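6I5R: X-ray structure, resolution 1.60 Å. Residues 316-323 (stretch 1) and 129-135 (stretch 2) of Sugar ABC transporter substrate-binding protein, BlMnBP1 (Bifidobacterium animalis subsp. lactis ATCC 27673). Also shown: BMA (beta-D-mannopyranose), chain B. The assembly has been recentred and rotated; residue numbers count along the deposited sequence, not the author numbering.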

ATOM      1  N   THR A 316      -5.668  -4.883   8.094  1.00 21.40           N
ATOM      2  CA  THR A 316      -5.895  -5.513   6.799  1.00 19.78           C
ATOM      3  C   THR A 316      -4.562  -5.874   6.162  1.00 16.39           C
ATOM      4  O   THR A 316      -3.635  -5.064   6.157  1.00 26.56           O
ATOM      5  CB  THR A 316      -6.649  -4.569   5.857  1.00 23.54           C
ATOM      6  OG1 THR A 316      -7.946  -4.286   6.404  1.00 17.54           O
ATOM      7  CG2 THR A 316      -6.762  -5.174   4.463  1.00 23.78           C
ATOM      8  N   ILE A 317      -4.456  -7.081   5.647  1.00 16.65           N
ATOM      9  CA  ILE A 317      -3.329  -7.454   4.802  1.00 19.33           C
ATOM     10  C   ILE A 317      -3.745  -7.273   3.360  1.00 23.08           C
ATOM     11  O   ILE A 317      -4.800  -7.773   2.940  1.00 16.45           O
ATOM     12  CB  ILE A 317      -2.880  -8.892   5.055  1.00 18.70           C
ATOM     13  CG1 ILE A 317      -2.320  -8.995   6.462  1.00 19.94           C
ATOM     14  CG2 ILE A 317      -1.856  -9.260   4.040  1.00 19.83           C
ATOM     15  CD1 ILE A 317      -2.289 -10.414   6.917  1.00 23.50           C
ATOM     16  N   ALA A 318      -2.928  -6.546   2.610  1.00 16.55           N
ATOM     17  CA  ALA A 318      -3.252  -6.222   1.238  1.00 19.27           C
ATOM     18  C   ALA A 318      -1.958  -6.194   0.442  1.00 21.35           C
ATOM     19  O   ALA A 318      -0.857  -6.211   1.005  1.00 16.39           O
ATOM     20  CB  ALA A 318      -4.020  -4.897   1.145  1.00 18.16           C
ATOM     21  N   GLY A 319      -2.103  -6.243  -0.877  1.00 16.39           N
ATOM     22  CA  GLY A 319      -0.965  -6.048  -1.731  1.00 21.23           C
ATOM     23  C   GLY A 319      -0.479  -4.617  -1.630  1.00 19.93           C
ATOM     24  O   GLY A 319      -1.265  -3.679  -1.513  1.00 16.41           O
ATOM     25  N   ASP A 320       0.837  -4.457  -1.659  1.00 16.39           N
ATOM     26  CA  ASP A 320       1.423  -3.126  -1.779  1.00 16.42           C
ATOM     27  C   ASP A 320       1.308  -2.604  -3.209  1.00 18.50           C
ATOM     28  O   ASP A 320       0.628  -1.600  -3.462  1.00 16.39           O
ATOM     29  CB  ASP A 320       2.881  -3.165  -1.323  1.00 16.39           C
ATOM     30  CG  ASP A 320       3.614  -1.891  -1.643  1.00 17.43           C
ATOM     31  OD1 ASP A 320       3.255  -0.816  -1.111  1.00 21.39           O
ATOM     32  OD2 ASP A 320       4.564  -1.954  -2.412  1.00 16.39           O
ATOM     33  N   TYR A 321       1.902  -3.326  -4.153  1.00 17.98           N
ATOM     34  CA  TYR A 321       1.877  -3.017  -5.577  1.00 16.75           C
ATOM     35  C   TYR A 321       1.888  -4.340  -6.328  1.00 17.20           C
ATOM     36  O   TYR A 321       2.628  -5.255  -5.958  1.00 16.39           O
ATOM     37  CB  TYR A 321       3.089  -2.193  -5.991  1.00 16.39           C
ATOM     38  CG  TYR A 321       2.840  -0.719  -6.209  1.00 16.95           C
ATOM     39  CD1 TYR A 321       1.970  -0.273  -7.196  1.00 16.39           C
ATOM     40  CD2 TYR A 321       3.512   0.229  -5.458  1.00 18.21           C
ATOM     41  CE1 TYR A 321       1.774   1.059  -7.428  1.00 17.04           C
ATOM     42  CE2 TYR A 321       3.302   1.573  -5.667  1.00 16.93           C
ATOM     43  CZ  TYR A 321       2.443   1.990  -6.669  1.00 16.39           C
ATOM     44  OH  TYR A 321       2.245   3.347  -6.891  1.00 16.90           O
ATOM     45  N   SER A 322       1.057  -4.457  -7.358  1.00 17.22           N
ATOM     46  CA  SER A 322       0.926  -5.716  -8.068  1.00 16.39           C
ATOM     47  C   SER A 322       1.596  -5.648  -9.432  1.00 16.39           C
ATOM     48  O   SER A 322       1.523  -4.627 -10.118  1.00 16.39           O
ATOM     49  CB  SER A 322      -0.541  -6.090  -8.245  1.00 20.10           C
ATOM     50  OG  SER A 322      -1.102  -6.438  -6.994  1.00 16.39           O
ATOM     51  N   TYR A 323       2.216  -6.761  -9.824  1.00 16.95           N
ATOM     52  CA  TYR A 323       2.775  -6.878 -11.166  1.00 16.39           C
ATOM     53  C   TYR A 323       1.687  -7.058 -12.215  1.00 19.34           C
ATOM     54  O   TYR A 323       0.829  -7.938 -12.080  1.00 18.51           O
ATOM     55  CB  TYR A 323       3.692  -8.071 -11.266  1.00 16.39           C
ATOM     56  CG  TYR A 323       4.759  -8.210 -10.230  1.00 16.39           C
ATOM     57  CD1 TYR A 323       5.939  -7.492 -10.326  1.00 18.43           C
ATOM     58  CD2 TYR A 323       4.596  -9.065  -9.163  1.00 16.77           C
ATOM     59  CE1 TYR A 323       6.916  -7.625  -9.403  1.00 17.41           C
ATOM     60  CE2 TYR A 323       5.580  -9.223  -8.231  1.00 16.39           C
ATOM     61  CZ  TYR A 323       6.730  -8.492  -8.342  1.00 18.73           C
ATOM     62  OH  TYR A 323       7.701  -8.652  -7.424  1.00 16.39           O
TER
HETATM   63  C1  BMA B   2       7.083   3.957  -1.935  1.00 16.39           C
HETATM   64  C2  BMA B   2       5.792   4.473  -2.638  1.00 17.14           C
HETATM   65  C3  BMA B   2       4.611   3.838  -1.972  1.00 18.09           C
HETATM   66  C4  BMA B   2       4.796   2.332  -1.815  1.00 16.39           C
HETATM   67  C5  BMA B   2       6.103   2.015  -1.085  1.00 17.65           C
HETATM   68  C6  BMA B   2       6.345   0.521  -0.987  1.00 16.39           C
HETATM   69  O2  BMA B   2       5.723   4.016  -3.987  1.00 16.39           O
HETATM   70  O3  BMA B   2       3.387   4.080  -2.672  1.00 16.39           O
HETATM   71  O4  BMA B   2       3.724   1.848  -1.049  1.00 16.39           O
HETATM   72  O5  BMA B   2       7.178   2.585  -1.850  1.00 16.39           O
HETATM   73  O6  BMA B   2       6.516  -0.050  -2.295  1.00 16.39           O
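Stretch 2 (129-135) KLADEKA

Stretch 2 has no regular helix or strand from K129 to E133; it is an irregular segment that lies against the end of one strand, 316-319, and the start of the next, 322-323. The two stretches run in the same general sense along the contact, for the nearest CA pairs are G319 CA to L130 CA, 7.2 Å apart, and then S322 CA to K134 CA, 7.7 Å apart. L130 adopts a positive phi (62°), and a backbone hydrogen bond from E133 N to L130 O (3.2 Å) closes a turn that leaves both side chains pointing toward stretch 1.

L130 covers the most surface on its side. Its chi1 m, chi2 t rotamer lays CD1 3.6 Å from G319 N and 3.9 Å from A318 C, while CD2 comes to 4.1 Å from I317 O. A branched aliphatic side chain suits this place, since it packs against strand backbone by van der Waals contact alone.

E133 supplies the polar anchor. Extended through chi1 and chi2 (both t), it brings its carboxylate to the strand end, where G319 N donates a nearly straight hydrogen bond to E133 OE2 (2.8 Å, 165°). Glycine fits here because an ideal CB on G319 would point toward stretch 2 and lie only 2.4 Å from E133 OE1, a clash. The methyl A318 CB rests 3.6 Å from E133 OE2.

S322, buried and pointing toward stretch 2, meets the aliphatic part of K134, with OG 3.5 Å from K134 CG. Its OG is 3.9 Å from E133 OE1, and two waters fill in: one lies 2.7 Å from E133 OE1 and 2.6 Å from S322 OG, the other 2.9 Å and 2.8 Å from the same two atoms. A small hydroxyl thus leaves room for solvent to link it to the carboxylate.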

ATOM      1  N   LYS A 129      -1.906 -15.831  -2.920  1.00 20.61           N
ATOM      2  CA  LYS A 129      -2.764 -15.032  -2.065  1.00 18.25           C
ATOM      3  C   LYS A 129      -3.263 -13.783  -2.800  1.00 16.39           C
ATOM      4  O   LYS A 129      -2.650 -13.301  -3.758  1.00 21.35           O
ATOM      5  CB  LYS A 129      -2.005 -14.609  -0.808  1.00 17.59           C
ATOM      6  CG  LYS A 129      -1.443 -15.770  -0.033  1.00 22.26           C
ATOM      7  CD  LYS A 129      -0.602 -15.343   1.161  1.00 19.05           C
ATOM      8  CE  LYS A 129       0.248 -16.519   1.624  1.00 22.06           C
ATOM      9  NZ  LYS A 129       1.210 -16.203   2.716  1.00 26.65           N
ATOM     10  N   LEU A 130      -4.403 -13.277  -2.355  1.00 19.00           N
ATOM     11  CA  LEU A 130      -4.938 -12.011  -2.827  1.00 17.54           C
ATOM     12  C   LEU A 130      -5.232 -12.052  -4.323  1.00 19.86           C
ATOM     13  O   LEU A 130      -5.073 -11.059  -5.024  1.00 16.39           O
ATOM     14  CB  LEU A 130      -3.979 -10.871  -2.498  1.00 17.43           C
ATOM     15  CG  LEU A 130      -3.655 -10.809  -1.012  1.00 16.55           C
ATOM     16  CD1 LEU A 130      -2.506  -9.833  -0.754  1.00 19.73           C
ATOM     17  CD2 LEU A 130      -4.877 -10.373  -0.202  1.00 25.86           C
ATOM     18  N   ALA A 131      -5.680 -13.212  -4.806  1.00 18.94           N
ATOM     19  CA  ALA A 131      -5.896 -13.388  -6.230  1.00 17.69           C
ATOM     20  C   ALA A 131      -7.025 -12.528  -6.761  1.00 19.82           C
ATOM     21  O   ALA A 131      -7.023 -12.218  -7.949  1.00 16.39           O
ATOM     22  CB  ALA A 131      -6.186 -14.860  -6.558  1.00 18.63           C
ATOM     23  N   ASP A 132      -7.966 -12.122  -5.920  1.00 16.39           N
ATOM     24  CA  ASP A 132      -9.109 -11.339  -6.369  1.00 16.39           C
ATOM     25  C   ASP A 132      -8.923  -9.851  -6.143  1.00 18.89           C
ATOM     26  O   ASP A 132      -9.864  -9.076  -6.371  1.00 17.26           O
ATOM     27  CB  ASP A 132     -10.384 -11.831  -5.654  1.00 21.26           C
ATOM     28  CG  ASP A 132     -10.357 -11.568  -4.171  1.00 19.98           C
ATOM     29  OD1 ASP A 132      -9.385 -10.961  -3.683  1.00 27.44           O
ATOM     30  OD2 ASP A 132     -11.308 -11.977  -3.455  1.00 34.04           O
ATOM     31  N   GLU A 133      -7.742  -9.435  -5.680  1.00 17.20           N
ATOM     32  CA  GLU A 133      -7.502  -8.020  -5.422  1.00 20.29           C
ATOM     33  C   GLU A 133      -7.408  -7.240  -6.730  1.00 19.71           C
ATOM     34  O   GLU A 133      -8.033  -6.186  -6.887  1.00 18.68           O
ATOM     35  CB  GLU A 133      -6.229  -7.874  -4.580  1.00 20.37           C
ATOM     36  CG  GLU A 133      -5.883  -6.480  -4.156  1.00 16.39           C
ATOM     37  CD  GLU A 133      -4.576  -6.449  -3.368  1.00 20.87           C
ATOM     38  OE1 GLU A 133      -3.524  -6.622  -4.001  1.00 23.25           O
ATOM     39  OE2 GLU A 133      -4.586  -6.265  -2.131  1.00 21.25           O
ATOM     40  N   LYS A 134      -6.636  -7.750  -7.686  1.00 16.95           N
ATOM     41  CA  LYS A 134      -6.537  -7.135  -9.014  1.00 17.55           C
ATOM     42  C   LYS A 134      -7.147  -8.090 -10.032  1.00 18.90           C
ATOM     43  O   LYS A 134      -6.449  -8.725 -10.810  1.00 18.94           O
ATOM     44  CB  LYS A 134      -5.095  -6.812  -9.360  1.00 18.82           C
ATOM     45  CG  LYS A 134      -4.366  -6.038  -8.283  1.00 21.47           C
ATOM     46  CD  LYS A 134      -4.808  -4.589  -8.232  1.00 19.90           C
ATOM     47  CE  LYS A 134      -3.917  -3.762  -7.334  1.00 20.23           C
ATOM     48  NZ  LYS A 134      -4.389  -2.379  -7.233  1.00 22.68           N
ATOM     49  N   ALA A 135      -8.472  -8.200  -9.988  1.00 24.11           N
ATOM     50  CA  ALA A 135      -9.198  -9.123 -10.837  1.00 16.50           C
ATOM     51  C   ALA A 135     -10.474  -8.454 -11.335  1.00 19.63           C
ATOM     52  O   ALA A 135     -10.950  -7.455 -10.770  1.00 16.39           O
ATOM     53  CB  ALA A 135      -9.500 -10.433 -10.093  1.00 16.39           C
TER
HETATM   54  O   HOH W   1      -2.764  -8.223  -6.082  1.00 16.39           O
HETATM   55  O   HOH W   2      -1.611  -4.623  -4.880  1.00 19.96           O
HETATM   56  O   HOH W   3      -4.113  -3.122  -2.255  1.00 28.85           O
HETATM   57  O   HOH W   4      -1.760  -1.940  -5.274  1.00 19.93           O